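Tricorn protease (Thermoplasma acidophilum, PDB 1K32) is a large hexameric serine protease that degrades peptides, probably those released by the proteasome, with beta-propeller domains thought to gate substrate access. Local coordinates at residues V386-K391 with I428-R433. Sequence-based numbering, arbitrary orientation.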
ATOM      1  N   VAL A 386     -24.102  17.471 -32.007  1.00 23.93           N
ATOM      2  CA  VAL A 386     -23.298  18.114 -33.041  1.00 25.41           C
ATOM      3  C   VAL A 386     -22.174  17.189 -33.454  1.00 26.63           C
ATOM      4  O   VAL A 386     -21.588  16.515 -32.610  1.00 24.20           O
ATOM      5  CB  VAL A 386     -22.689  19.440 -32.534  1.00 26.15           C
ATOM      6  CG1 VAL A 386     -21.893  20.108 -33.642  1.00 23.33           C
ATOM      7  CG2 VAL A 386     -23.801  20.367 -32.024  1.00 25.36           C
ATOM      8  N   ASP A 387     -21.862  17.150 -34.748  1.00 26.19           N
ATOM      9  CA  ASP A 387     -20.781  16.284 -35.191  1.00 29.64           C
ATOM     10  C   ASP A 387     -19.485  16.842 -34.618  1.00 29.57           C
ATOM     11  O   ASP A 387     -19.401  18.022 -34.282  1.00 28.09           O
ATOM     12  CB  ASP A 387     -20.718  16.213 -36.720  1.00 31.79           C
ATOM     13  CG  ASP A 387     -20.025  17.403 -37.334  1.00 34.72           C
ATOM     14  OD1 ASP A 387     -18.839  17.281 -37.713  1.00 34.05           O
ATOM     15  OD2 ASP A 387     -20.670  18.466 -37.431  1.00 38.66           O
ATOM     16  N   ARG A 388     -18.476  15.990 -34.514  1.00 30.88           N
ATOM     17  CA  ARG A 388     -17.200  16.391 -33.950  1.00 33.81           C
ATOM     18  C   ARG A 388     -16.446  17.442 -34.763  1.00 34.10           C
ATOM     19  O   ARG A 388     -15.599  18.145 -34.228  1.00 33.17           O
ATOM     20  CB  ARG A 388     -16.325  15.156 -33.729  1.00 35.65           C
ATOM     21  CG  ARG A 388     -15.107  15.441 -32.894  1.00 40.34           C
ATOM     22  CD  ARG A 388     -14.428  14.173 -32.432  1.00 42.47           C
ATOM     23  NE  ARG A 388     -13.207  14.490 -31.698  1.00 43.83           N
ATOM     24  CZ  ARG A 388     -12.330  13.589 -31.278  1.00 44.18           C
ATOM     25  NH1 ARG A 388     -11.247  13.981 -30.617  1.00 45.30           N
ATOM     26  NH2 ARG A 388     -12.533  12.301 -31.520  1.00 42.75           N
ATOM     27  N   ASN A 389     -16.760  17.568 -36.046  1.00 34.36           N
ATOM     28  CA  ASN A 389     -16.085  18.561 -36.866  1.00 36.26           C
ATOM     29  C   ASN A 389     -16.854  19.881 -36.937  1.00 36.82           C
ATOM     30  O   ASN A 389     -16.446  20.814 -37.628  1.00 37.30           O
ATOM     31  CB  ASN A 389     -15.833  17.994 -38.260  1.00 39.39           C
ATOM     32  CG  ASN A 389     -14.875  16.813 -38.235  1.00 41.19           C
ATOM     33  OD1 ASN A 389     -15.240  15.682 -38.574  1.00 43.01           O
ATOM     34  ND2 ASN A 389     -13.643  17.070 -37.817  1.00 41.51           N
ATOM     35  N   GLY A 390     -17.967  19.948 -36.211  1.00 35.51           N
ATOM     36  CA  GLY A 390     -18.773  21.154 -36.162  1.00 34.31           C
ATOM     37  C   GLY A 390     -19.381  21.665 -37.457  1.00 34.77           C
ATOM     38  O   GLY A 390     -19.532  22.876 -37.635  1.00 33.80           O
ATOM     39  N   LYS A 391     -19.734  20.761 -38.362  1.00 33.58           N
ATOM     40  CA  LYS A 391     -20.342  21.179 -39.613  1.00 33.31           C
ATOM     41  C   LYS A 391     -21.861  21.057 -39.579  1.00 32.58           C
ATOM     42  O   LYS A 391     -22.560  21.799 -40.265  1.00 33.43           O
ATOM     43  CB  LYS A 391     -19.772  20.373 -40.778  1.00 35.33           C
ATOM     44  CG  LYS A 391     -18.422  20.882 -41.244  1.00 39.57           C
ATOM     45  CD  LYS A 391     -17.838  20.001 -42.336  1.00 43.14           C
ATOM     46  CE  LYS A 391     -16.791  20.758 -43.141  1.00 46.54           C
ATOM     47  NZ  LYS A 391     -15.799  21.448 -42.264  1.00 48.47           N
ATOM     48  N   ILE A 428     -23.186  10.200 -33.802  1.00 22.68           N
ATOM     49  CA  ILE A 428     -22.520  10.581 -35.044  1.00 23.72           C
ATOM     50  C   ILE A 428     -21.101  10.056 -35.061  1.00 23.60           C
ATOM     51  O   ILE A 428     -20.365  10.273 -34.096  1.00 24.48           O
ATOM     52  CB  ILE A 428     -22.440  12.117 -35.184  1.00 22.02           C
ATOM     53  CG1 ILE A 428     -23.795  12.736 -34.863  1.00 22.19           C
ATOM     54  CG2 ILE A 428     -21.992  12.490 -36.602  1.00 21.80           C
ATOM     55  CD1 ILE A 428     -23.769  14.235 -34.793  1.00 21.84           C
ATOM     56  N   SER A 429     -20.708   9.394 -36.154  1.00 22.40           N
ATOM     57  CA  SER A 429     -19.347   8.857 -36.280  1.00 22.21           C
ATOM     58  C   SER A 429     -18.318   9.982 -36.201  1.00 22.91           C
ATOM     59  O   SER A 429     -18.606  11.122 -36.581  1.00 23.23           O
ATOM     60  CB  SER A 429     -19.180   8.083 -37.600  1.00 24.29           C
ATOM     61  OG  SER A 429     -19.471   8.882 -38.745  1.00 24.53           O
ATOM     62  N   ASP A 430     -17.119   9.668 -35.714  1.00 23.96           N
ATOM     63  CA  ASP A 430     -16.074  10.681 -35.581  1.00 26.01           C
ATOM     64  C   ASP A 430     -15.655  11.345 -36.890  1.00 26.95           C
ATOM     65  O   ASP A 430     -15.223  12.491 -36.878  1.00 26.84           O
ATOM     66  CB  ASP A 430     -14.833  10.106 -34.900  1.00 28.89           C
ATOM     67  CG  ASP A 430     -15.007   9.942 -33.399  1.00 32.60           C
ATOM     68  OD1 ASP A 430     -13.978   9.881 -32.697  1.00 34.34           O
ATOM     69  OD2 ASP A 430     -16.160   9.866 -32.924  1.00 33.94           O
ATOM     70  N   ASN A 431     -15.767  10.632 -38.007  1.00 26.64           N
ATOM     71  CA  ASN A 431     -15.405  11.210 -39.294  1.00 28.75           C
ATOM     72  C   ASN A 431     -16.613  11.918 -39.923  1.00 29.87           C
ATOM     73  O   ASN A 431     -16.584  12.297 -41.096  1.00 28.14           O
ATOM     74  CB  ASN A 431     -14.862  10.134 -40.249  1.00 27.76           C
ATOM     75  CG  ASN A 431     -15.879   9.054 -40.559  1.00 27.42           C
ATOM     76  OD1 ASN A 431     -17.074   9.230 -40.340  1.00 25.25           O
ATOM     77  ND2 ASN A 431     -15.404   7.931 -41.087  1.00 24.43           N
ATOM     78  N   SER A 432     -17.670  12.084 -39.127  1.00 28.98           N
ATOM     79  CA  SER A 432     -18.896  12.772 -39.554  1.00 28.87           C
ATOM     80  C   SER A 432     -19.619  12.167 -40.753  1.00 27.83           C
ATOM     81  O   SER A 432     -20.456  12.822 -41.376  1.00 29.20           O
ATOM     82  CB  SER A 432     -18.579  14.243 -39.848  1.00 29.45           C
ATOM     83  OG  SER A 432     -17.973  14.866 -38.724  1.00 31.68           O
ATOM     84  N   ARG A 433     -19.327  10.911 -41.069  1.00 28.02           N
ATOM     85  CA  ARG A 433     -19.961  10.274 -42.216  1.00 27.65           C
ATOM     86  C   ARG A 433     -21.278   9.523 -41.964  1.00 26.75           C
ATOM     87  O   ARG A 433     -22.156   9.508 -42.832  1.00 24.91           O
ATOM     88  CB  ARG A 433     -18.967   9.338 -42.899  1.00 29.23           C
ATOM     89  CG  ARG A 433     -19.584   8.555 -44.038  1.00 34.19           C
ATOM     90  CD  ARG A 433     -18.538   8.052 -45.008  1.00 35.30           C
ATOM     91  NE  ARG A 433     -19.140   7.183 -46.009  1.00 35.34           N
ATOM     92  CZ  ARG A 433     -18.464   6.589 -46.985  1.00 36.21           C
ATOM     93  NH1 ARG A 433     -19.097   5.807 -47.851  1.00 35.28           N
ATOM     94  NH2 ARG A 433     -17.156   6.784 -47.098  1.00 35.36           N
TER
HETATM   95  O   HOH W   1     -19.069  13.163 -34.946  1.00 29.23           O
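Type I beta turns 387-390 and 429-432 lie side by side, with CA of Asp387 5.9 Å from CA of Ser432. Ser432 OG lies 2.8 Å from Asp387 OD1 and 2.9 Å from Asn389 OD1, and either or both may take its proton. Asp387 CG stands between the backbone N and the carbonyl carbon (chi1 80°), turning the carboxylate back onto N-H groups of the turn and the residues after it: OD1 takes that of Asn389 from above the carboxylate plane, an Asx turn, and OD2 accepts from Lys391 N through its syn lone pair, with Phe392 N a further donor. A water bridges the turns, accepting from Arg388 N and donating to Ser429 O. At the outer edge, the extended Arg388 brings NH2 3.1 Å from Asp430 OD1, a salt bridge with a weak hydrogen bond (N-H...O angle 129°), guanidinium and carboxylate planes 89° apart; Arg619 is the stronger salt-bridge partner of that oxygen. On the strand side, Ile428 CD1 lies 3.5 Å from Asp387 N, and CG2 packs on Asp387 CB. The turns join the first two strands of adjacent four-stranded propeller blades, 381-386 to 392-397 and 426-428 to 434-441, and Ile428 also touches Phe392 and Val394.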